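Local coordinates for PixA inclusion body protein (Burkholderia cenocepacia, PDB 4LZK), which is of unknown function but belongs to the PixA family of inclusion body proteins, at residues S161-Y165 / F175-F179; A150-S155 / Q183-A187. Residues are numbered along the deposited sequence.

Interaction 1 of 2, residues S161-Y165 / F175-F179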
ATOM      1  N   SER C 161      -4.671  -0.124  25.526  1.00 11.52           N
ATOM      2  CA  SER C 161      -4.288   1.006  26.324  1.00 12.88           C
ATOM      3  C   SER C 161      -2.817   0.858  26.782  1.00 13.88           C
ATOM      4  O   SER C 161      -2.351  -0.240  27.055  1.00 16.56           O
ATOM      5  CB  SER C 161      -5.152   1.103  27.560  1.00 14.05           C
ATOM      6  OG  SER C 161      -6.494   1.225  27.175  1.00 15.00           O
ATOM      7  N   PHE C 162      -2.082   1.956  26.757  1.00 15.61           N
ATOM      8  CA  PHE C 162      -0.680   1.946  27.080  1.00 13.59           C
ATOM      9  C   PHE C 162      -0.291   3.177  27.854  1.00 14.10           C
ATOM     10  O   PHE C 162      -0.910   4.229  27.785  1.00 15.77           O
ATOM     11  CB  PHE C 162       0.179   1.824  25.823  1.00 13.54           C
ATOM     12  CG  PHE C 162       0.186   3.051  24.924  1.00 12.33           C
ATOM     13  CD1 PHE C 162      -0.770   3.212  23.900  1.00 12.57           C
ATOM     14  CD2 PHE C 162       1.202   3.999  24.996  1.00 11.51           C
ATOM     15  CE1 PHE C 162      -0.731   4.284  23.073  1.00 12.32           C
ATOM     16  CE2 PHE C 162       1.204   5.094  24.146  1.00 11.06           C
ATOM     17  CZ  PHE C 162       0.262   5.222  23.187  1.00 12.22           C
ATOM     18  N   ALA C 163       0.767   3.020  28.638  1.00 13.83           N
ATOM     19  CA  ALA C 163       1.332   4.170  29.377  1.00 15.27           C
ATOM     20  C   ALA C 163       2.496   4.688  28.590  1.00 17.91           C
ATOM     21  O   ALA C 163       3.328   3.911  28.090  1.00 19.11           O
ATOM     22  CB  ALA C 163       1.798   3.740  30.761  1.00 16.74           C
ATOM     23  N   LEU C 164       2.553   6.003  28.418  1.00 16.76           N
ATOM     24  CA  LEU C 164       3.679   6.640  27.795  1.00 16.14           C
ATOM     25  C   LEU C 164       4.575   7.274  28.907  1.00 19.05           C
ATOM     26  O   LEU C 164       4.140   8.178  29.665  1.00 16.11           O
ATOM     27  CB  LEU C 164       3.160   7.662  26.813  1.00 17.41           C
ATOM     28  CG  LEU C 164       4.073   8.099  25.718  1.00 19.22           C
ATOM     29  CD1 LEU C 164       3.369   8.992  24.769  1.00 20.73           C
ATOM     30  CD2 LEU C 164       5.281   8.809  26.230  1.00 21.02           C
ATOM     31  N   TYR C 165       5.809   6.804  28.997  1.00 19.35           N
ATOM     32  CA  TYR C 165       6.745   7.363  30.009  1.00 25.16           C
ATOM     33  C   TYR C 165       7.783   8.178  29.296  1.00 27.95           C
ATOM     34  O   TYR C 165       8.165   7.833  28.156  1.00 27.07           O
ATOM     35  CB  TYR C 165       7.411   6.269  30.835  1.00 22.97           C
ATOM     36  CG  TYR C 165       6.521   5.590  31.761  1.00 25.16           C
ATOM     37  CD1 TYR C 165       6.263   6.086  33.039  1.00 25.21           C
ATOM     38  CD2 TYR C 165       5.874   4.432  31.366  1.00 27.03           C
ATOM     39  CE1 TYR C 165       5.403   5.430  33.887  1.00 28.71           C
ATOM     40  CE2 TYR C 165       5.049   3.783  32.190  1.00 27.93           C
ATOM     41  CZ  TYR C 165       4.778   4.298  33.439  1.00 27.41           C
ATOM     42  OH  TYR C 165       3.896   3.604  34.211  1.00 33.56           O
ATOM     43  N   PHE C 175       4.041  10.424  31.305  1.00 21.02           N
ATOM     44  CA  PHE C 175       3.472  11.488  30.530  1.00 21.69           C
ATOM     45  C   PHE C 175       1.949  11.363  30.471  1.00 22.51           C
ATOM     46  O   PHE C 175       1.241  12.361  30.638  1.00 22.75           O
ATOM     47  CB  PHE C 175       4.051  11.474  29.145  1.00 21.53           C
ATOM     48  CG  PHE C 175       3.610  12.622  28.268  1.00 23.31           C
ATOM     49  CD1 PHE C 175       4.230  13.874  28.378  1.00 23.79           C
ATOM     50  CD2 PHE C 175       2.600  12.469  27.319  1.00 21.14           C
ATOM     51  CE1 PHE C 175       3.862  14.925  27.544  1.00 23.29           C
ATOM     52  CE2 PHE C 175       2.201  13.536  26.512  1.00 23.99           C
ATOM     53  CZ  PHE C 175       2.823  14.770  26.645  1.00 23.16           C
ATOM     54  N   GLY C 176       1.443  10.165  30.132  1.00 19.86           N
ATOM     55  CA  GLY C 176       0.012   9.923  30.109  1.00 21.17           C
ATOM     56  C   GLY C 176      -0.421   8.493  29.767  1.00 18.13           C
ATOM     57  O   GLY C 176       0.418   7.644  29.448  1.00 17.61           O
ATOM     58  N   TYR C 177      -1.726   8.247  29.890  1.00 15.61           N
ATOM     59  CA  TYR C 177      -2.296   6.972  29.514  1.00 15.88           C
ATOM     60  C   TYR C 177      -3.156   7.146  28.269  1.00 14.52           C
ATOM     61  O   TYR C 177      -3.950   8.063  28.181  1.00 13.72           O
ATOM     62  CB  TYR C 177      -3.099   6.321  30.602  1.00 17.70           C
ATOM     63  CG  TYR C 177      -2.353   6.089  31.880  1.00 21.07           C
ATOM     64  CD1 TYR C 177      -1.571   4.935  32.048  1.00 24.75           C
ATOM     65  CD2 TYR C 177      -2.432   7.023  32.946  1.00 24.22           C
ATOM     66  CE1 TYR C 177      -0.857   4.697  33.224  1.00 26.64           C
ATOM     67  CE2 TYR C 177      -1.745   6.796  34.130  1.00 28.02           C
ATOM     68  CZ  TYR C 177      -0.990   5.641  34.288  1.00 28.60           C
ATOM     69  OH  TYR C 177      -0.352   5.378  35.475  1.00 27.18           O
ATOM     70  N   PHE C 178      -2.976   6.265  27.297  1.00 13.58           N
ATOM     71  CA  PHE C 178      -3.550   6.432  26.003  1.00 13.30           C
ATOM     72  C   PHE C 178      -4.078   5.096  25.486  1.00 14.55           C
ATOM     73  O   PHE C 178      -3.732   4.080  26.021  1.00 14.79           O
ATOM     74  CB  PHE C 178      -2.480   6.887  24.984  1.00 14.68           C
ATOM     75  CG  PHE C 178      -1.852   8.195  25.284  1.00 14.52           C
ATOM     76  CD1 PHE C 178      -2.384   9.344  24.834  1.00 15.20           C
ATOM     77  CD2 PHE C 178      -0.674   8.256  26.002  1.00 15.22           C
ATOM     78  CE1 PHE C 178      -1.772  10.607  25.065  1.00 16.33           C
ATOM     79  CE2 PHE C 178      -0.055   9.476  26.247  1.00 16.09           C
ATOM     80  CZ  PHE C 178      -0.599  10.666  25.779  1.00 17.02           C
ATOM     81  N   PHE C 179      -5.044   5.129  24.518  1.00 13.60           N
ATOM     82  CA  PHE C 179      -5.439   3.956  23.828  1.00 13.08           C
ATOM     83  C   PHE C 179      -5.738   4.181  22.370  1.00 12.31           C
ATOM     84  O   PHE C 179      -6.116   5.302  21.961  1.00 12.47           O
ATOM     85  CB  PHE C 179      -6.654   3.325  24.488  1.00 14.16           C
ATOM     86  CG  PHE C 179      -7.965   3.985  24.133  1.00 13.30           C
ATOM     87  CD1 PHE C 179      -8.389   5.085  24.825  1.00 14.72           C
ATOM     88  CD2 PHE C 179      -8.823   3.421  23.177  1.00 14.61           C
ATOM     89  CE1 PHE C 179      -9.626   5.698  24.516  1.00 16.26           C
ATOM     90  CE2 PHE C 179     -10.027   4.048  22.861  1.00 15.31           C
ATOM     91  CZ  PHE C 179     -10.440   5.178  23.572  1.00 14.90           C
TER

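Interaction 2 of 2, residues A150-S155 / Q183-A187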
ATOM      1  N   ALA C 150      -7.782 -16.632  18.796  1.00 14.19           N
ATOM      2  CA  ALA C 150      -9.035 -16.405  18.086  1.00 15.79           C
ATOM      3  C   ALA C 150      -9.966 -17.577  18.382  1.00 15.00           C
ATOM      4  O   ALA C 150      -9.575 -18.717  18.138  1.00 16.35           O
ATOM      5  CB  ALA C 150      -8.795 -16.301  16.577  1.00 14.54           C
ATOM      6  N   LYS C 151     -11.180 -17.323  18.827  1.00 13.59           N
ATOM      7  CA  LYS C 151     -12.062 -18.429  19.186  1.00 16.17           C
ATOM      8  C   LYS C 151     -13.436 -18.337  18.585  1.00 17.18           C
ATOM      9  O   LYS C 151     -14.208 -19.293  18.726  1.00 16.66           O
ATOM     10  CB  LYS C 151     -12.202 -18.641  20.705  1.00 15.90           C
ATOM     11  CG  LYS C 151     -12.394 -17.400  21.499  1.00 19.19           C
ATOM     12  CD  LYS C 151     -13.792 -16.921  21.488  1.00 21.05           C
ATOM     13  CE  LYS C 151     -14.046 -15.923  22.637  1.00 21.29           C
ATOM     14  NZ  LYS C 151     -15.480 -15.505  22.458  1.00 16.89           N
ATOM     15  N   SER C 152     -13.787 -17.196  17.990  1.00 15.59           N
ATOM     16  CA  SER C 152     -15.069 -17.175  17.256  1.00 17.44           C
ATOM     17  C   SER C 152     -14.882 -16.472  15.920  1.00 17.43           C
ATOM     18  O   SER C 152     -14.062 -15.555  15.802  1.00 15.10           O
ATOM     19  CB  SER C 152     -16.158 -16.523  18.075  1.00 18.39           C
ATOM     20  OG  SER C 152     -16.238 -17.052  19.416  1.00 25.22           O
ATOM     21  N   ALA C 153     -15.630 -16.907  14.888  1.00 17.75           N
ATOM     22  CA  ALA C 153     -15.541 -16.271  13.586  1.00 18.12           C
ATOM     23  C   ALA C 153     -16.223 -14.936  13.618  1.00 19.67           C
ATOM     24  O   ALA C 153     -17.177 -14.752  14.390  1.00 20.06           O
ATOM     25  CB  ALA C 153     -16.127 -17.168  12.488  1.00 20.95           C
ATOM     26  N   GLY C 154     -15.729 -13.977  12.820  1.00 17.41           N
ATOM     27  CA  GLY C 154     -16.322 -12.682  12.736  1.00 16.70           C
ATOM     28  C   GLY C 154     -15.286 -11.558  12.817  1.00 15.74           C
ATOM     29  O   GLY C 154     -14.084 -11.806  12.669  1.00 14.71           O
ATOM     30  N   SER C 155     -15.787 -10.372  13.058  1.00 13.84           N
ATOM     31  CA  SER C 155     -14.983  -9.167  13.049  1.00 14.58           C
ATOM     32  C   SER C 155     -14.986  -8.513  14.375  1.00 14.04           C
ATOM     33  O   SER C 155     -16.046  -8.299  14.952  1.00 18.57           O
ATOM     34  CB  SER C 155     -15.450  -8.229  11.914  1.00 16.73           C
ATOM     35  OG  SER C 155     -14.737  -6.952  12.088  1.00 22.86           O
ATOM     36  N   GLN C 183      -8.291  -3.352  14.349  1.00 14.38           N
ATOM     37  CA  GLN C 183      -9.348  -4.206  13.806  1.00 17.02           C
ATOM     38  C   GLN C 183      -8.783  -5.561  13.368  1.00 16.75           C
ATOM     39  O   GLN C 183      -7.663  -5.671  12.836  1.00 15.69           O
ATOM     40  CB  GLN C 183     -10.033  -3.527  12.568  1.00 18.76           C
ATOM     41  CG  GLN C 183     -10.423  -2.097  12.809  1.00 21.83           C
ATOM     42  CD  GLN C 183     -10.904  -1.353  11.552  1.00 23.86           C
ATOM     43  OE1 GLN C 183     -10.336  -1.500  10.482  1.00 25.01           O
ATOM     44  NE2 GLN C 183     -11.950  -0.546  11.710  1.00 23.36           N
ATOM     45  N   ALA C 184      -9.557  -6.606  13.633  1.00 16.24           N
ATOM     46  CA  ALA C 184      -9.147  -7.942  13.324  1.00 14.52           C
ATOM     47  C   ALA C 184     -10.427  -8.781  12.986  1.00 16.58           C
ATOM     48  O   ALA C 184     -11.551  -8.362  13.305  1.00 17.99           O
ATOM     49  CB  ALA C 184      -8.414  -8.515  14.492  1.00 16.69           C
ATOM     50  N   ALA C 185     -10.241  -9.896  12.281  1.00 15.00           N
ATOM     51  CA  ALA C 185     -11.278 -10.816  11.882  1.00 16.34           C
ATOM     52  C   ALA C 185     -10.687 -12.218  11.836  1.00 16.43           C
ATOM     53  O   ALA C 185      -9.513 -12.429  11.567  1.00 15.70           O
ATOM     54  CB  ALA C 185     -11.825 -10.489  10.505  1.00 16.63           C
ATOM     55  N   ALA C 186     -11.528 -13.197  12.084  1.00 16.54           N
ATOM     56  CA  ALA C 186     -11.129 -14.564  12.015  1.00 15.56           C
ATOM     57  C   ALA C 186     -12.138 -15.318  11.205  1.00 18.49           C
ATOM     58  O   ALA C 186     -13.324 -14.965  11.239  1.00 13.96           O
ATOM     59  CB  ALA C 186     -11.031 -15.173  13.429  1.00 16.53           C
ATOM     60  N   ALA C 187     -11.641 -16.319  10.468  1.00 17.85           N
ATOM     61  CA  ALA C 187     -12.464 -17.241   9.704  1.00 23.07           C
ATOM     62  C   ALA C 187     -12.220 -18.673  10.183  1.00 27.26           C
ATOM     63  O   ALA C 187     -13.226 -19.411  10.173  1.00 30.45           O
ATOM     64  CB  ALA C 187     -12.123 -17.171   8.229  1.00 20.07           C
ATOM     65  OXT ALA C 187     -11.065 -19.114  10.526  1.00 22.98           O
TER
HETATM   66  O   HOH W   1     -12.067  -6.200  11.313  1.00 24.90           O

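Interaction 1 of 2, residues S161-Y165 / F175-F179
Phe-162, Leu-164 and Phe-178 fit together on one face of a pair of antiparallel strands. The edge of the Phe-178 ring lies against Leu-164, CE2 of Phe-178 being 3.7 Å from CB of Leu-164. Phe-178 CB packs over one face of the Phe-162 ring, 4.0 Å from its centroid, a CH-pi contact. The two rings are slid apart and barely overlap. Gly-176 completes this row. A CB there would run into Phe-178 CE2, so the ring occupies the hollow beside the glycine. Ile-31 of helix 28-34 packs on Leu-164 and Phe-178, while Phe-162 rests on Ala-97 of strand 96-105. The strands belong to the beta hairpin 154-167/172-186. Phe-162 and Phe-178 form a hydrogen-bonded pair, Phe-162 N to Phe-178 O 2.8 Å and Phe-178 N to Phe-162 O 2.9 Å. Nearer the hairpin turn is a classic beta bulge: Phe-175 and Gly-176 both face Leu-164, whose O accepts hydrogen bonds from Phe-175 N at 2.8 Å and, weakly, from Gly-176 N at 3.4 Å. On the other face the small Ala-163 lies beside Tyr-177, Ala-163 CB to Tyr-177 CE1 3.7 Å. Ser-161 OG packs 3.4 Å from Phe-179 CB. Leu-13 of the second subunit packs on Ser-161 and Phe-179.

Interaction 2 of 2, residues A150-S155 / Q183-A187
This is the open end of the beta hairpin 154-167/172-186, where the last residues of the chain lie beside the start of strand 154-167. Ala-186 has the most surface covered. It forms an antiparallel hydrogen-bonded pair with Gly-154: Gly-154 N donates to Ala-186 O, and Ala-186 N to Gly-154 O, both at 3.0 Å. Ala-150 CB and Ser-152 O pack on the methyl of Ala-186, at 4.0 and 3.9 Å from Ala-186 CB. Val-78, Val-110 and Leu-76 also touch this methyl. Gly-154 has backbone angles that call for glycine, since a CB would jam against the carbonyl O of Ala-153. Its own carbonyl O also takes a CA-H...O contact from Ala-185 CA at 3.1 Å. Ser-155 comes next, in a non-hydrogen-bonded pair with Ala-185. Ala-187 of the second subunit packs on Ser-155, so the hairpin end lies at a subunit interface. A water bridges the strands, 2.9 Å from Ser-155 OG and 3.0 Å from Ala-184 O in a weak bond.

From the N terminus, the chain passes strand 19-26 and then helix 28-34, which packs on interaction 1. Strand 142-149, in one five-stranded sheet, later leads directly into 150-155, the first half of interaction 2. Strand 154-167, in the other sheet, next supplies 161-165. After the hairpin turn, 175-179 on strand 172-186 closes the inner loop, interaction 1. The same strand runs on to 183-187 and closes the outer loop, interaction 2. Along the sequence the first loop lies within the second, and they do not cross. Their centres lie about 27 Å apart. Both pair strands 154-167 and 172-186, interaction 1 nearer the turn and interaction 2 near the C terminus. Both touch the second subunit.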